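Local coordinates for protein putative cellulase CEL6 (Mycobacterium tuberculosis, PDB 1UP3) that probably hydrolyses internal beta-1,4-glucosidic bonds of cellulose as a family 6 endoglucanase, at residues Asp196-Ile199 and Gly200-Glu203. Residues are numbered along the deposited sequence; the frame is centred on the assembly and turned at random.
Sequences DEEI and GYGE
Ile199 and Glu203 meet one turn apart on helix 195-208, in a local i to i+4 contact near the start of the helix that links strands 184-187 and 213-217 in a beta-alpha-beta unit of the parallel sheet. Four successive i to i+4 backbone bonds run through these two helical turns. Gly200 N and Tyr201 N reach back to Asp196 O and Glu197 O, each at 3.2 Å. Gly202 N lies 2.8 Å from Glu198 O, and Glu203 N is equally close to Ile199 O. The N-H...O angle of this last bond is 165°.

The side chains of Ile199 and Glu203 lie alongside each other and point the same way. Ile199 turns its CG2 methyl anti to the backbone N, where it meets the CG methylene of Glu203 at 4.1 Å; the same CG packs 3.2 Å from Ile199 O. Beyond it, Glu203 OE2 hydrogen-bonds Tyr214 OH and OE1 hydrogen-bonds His253 ND1. Ile199 also packs on Tyr214 and Ile216 of strand 213-217.

On another side of the helix Tyr201, its CG anti to the backbone N (chi1 -175°), leads its ring away from 196-199, with CB 3.6 Å from Glu198 O and the hydroxyl bonded to Leu165 O. Ser162 OG hydrogen-bonds both Glu198 OE2 and Glu197 OE2, and Glu197 OE1 adds a salt bridge to Arg163 of the glycan pocket. One hydroxyl proton cannot serve two carboxylates fully, so they probably share it or a further proton takes part; with Glu198 about 9 Å from a bound glucose, this cluster is probably second-shell.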
loop_
_atom_site.group_PDB
_atom_site.type_symbol
_atom_site.label_atom_id
_atom_site.label_comp_id
_atom_site.label_asym_id
_atom_site.label_seq_id
_atom_site.Cartn_x
_atom_site.Cartn_y
_atom_site.Cartn_z
ATOM N N ASP A 196 -12.726 11.196 4.517
ATOM C CA ASP A 196 -12.714 12.571 4.990
ATOM C C ASP A 196 -11.691 12.807 6.088
ATOM O O ASP A 196 -10.982 13.836 6.063
ATOM C CB ASP A 196 -14.056 12.940 5.520
ATOM C CG ASP A 196 -15.052 13.214 4.438
ATOM O OD1 ASP A 196 -14.664 13.417 3.247
ATOM O OD2 ASP A 196 -16.267 13.288 4.723
ATOM N N GLU A 197 -11.597 11.888 7.021
ATOM C CA GLU A 197 -10.632 12.039 8.101
ATOM C C GLU A 197 -9.207 12.006 7.537
ATOM O O GLU A 197 -8.349 12.827 7.930
ATOM C CB GLU A 197 -10.852 11.023 9.196
ATOM C CG GLU A 197 -9.910 11.232 10.375
ATOM C CD GLU A 197 -10.121 10.274 11.508
ATOM O OE1 GLU A 197 -11.264 9.840 11.747
ATOM O OE2 GLU A 197 -9.101 9.936 12.171
ATOM N N GLU A 198 -8.974 11.118 6.577
ATOM C CA GLU A 198 -7.626 11.013 6.006
ATOM C C GLU A 198 -7.267 12.200 5.135
ATOM O O GLU A 198 -6.084 12.581 5.099
ATOM C CB GLU A 198 -7.429 9.672 5.284
ATOM C CG GLU A 198 -7.693 8.440 6.149
ATOM C CD GLU A 198 -7.117 8.575 7.528
ATOM O OE1 GLU A 198 -5.890 8.430 7.669
ATOM O OE2 GLU A 198 -7.871 8.909 8.490
ATOM N N ILE A 199 -8.237 12.834 4.470
ATOM C CA ILE A 199 -7.959 14.074 3.705
ATOM C C ILE A 199 -7.516 15.181 4.649
ATOM O O ILE A 199 -6.547 15.912 4.389
ATOM C CB ILE A 199 -9.198 14.515 2.877
ATOM C CG1 ILE A 199 -9.418 13.548 1.698
ATOM C CG2 ILE A 199 -9.054 15.947 2.378
ATOM C CD1 ILE A 199 -10.763 13.732 1.013
ATOM N N GLY A 200 -8.211 15.340 5.777
ATOM C CA GLY A 200 -7.787 16.357 6.714
ATOM C C GLY A 200 -6.349 16.154 7.195
ATOM O O GLY A 200 -5.576 17.118 7.355
ATOM N N TYR A 201 -6.010 14.900 7.467
ATOM C CA TYR A 201 -4.668 14.542 7.932
ATOM C C TYR A 201 -3.633 14.744 6.829
ATOM O O TYR A 201 -2.555 15.334 7.077
ATOM C CB TYR A 201 -4.704 13.097 8.409
ATOM C CG TYR A 201 -3.454 12.541 9.050
ATOM C CD1 TYR A 201 -3.002 13.008 10.290
ATOM C CD2 TYR A 201 -2.761 11.503 8.455
ATOM C CE1 TYR A 201 -1.901 12.465 10.914
ATOM C CE2 TYR A 201 -1.641 10.979 9.043
ATOM C CZ TYR A 201 -1.223 11.430 10.290
ATOM O OH TYR A 201 -0.087 10.861 10.839
ATOM N N GLY A 202 -3.981 14.308 5.619
ATOM C CA GLY A 202 -3.130 14.466 4.454
ATOM C C GLY A 202 -2.839 15.921 4.111
ATOM O O GLY A 202 -1.719 16.301 3.781
ATOM N N GLU A 203 -3.863 16.759 4.169
ATOM C CA GLU A 203 -3.645 18.159 3.880
ATOM C C GLU A 203 -2.729 18.777 4.927
ATOM O O GLU A 203 -1.942 19.651 4.587
ATOM C CB GLU A 203 -4.987 18.898 3.781
ATOM C CG GLU A 203 -5.838 18.458 2.575
ATOM C CD GLU A 203 -5.190 18.625 1.218
ATOM O OE1 GLU A 203 -4.627 19.723 0.970
ATOM O OE2 GLU A 203 -5.270 17.678 0.368
#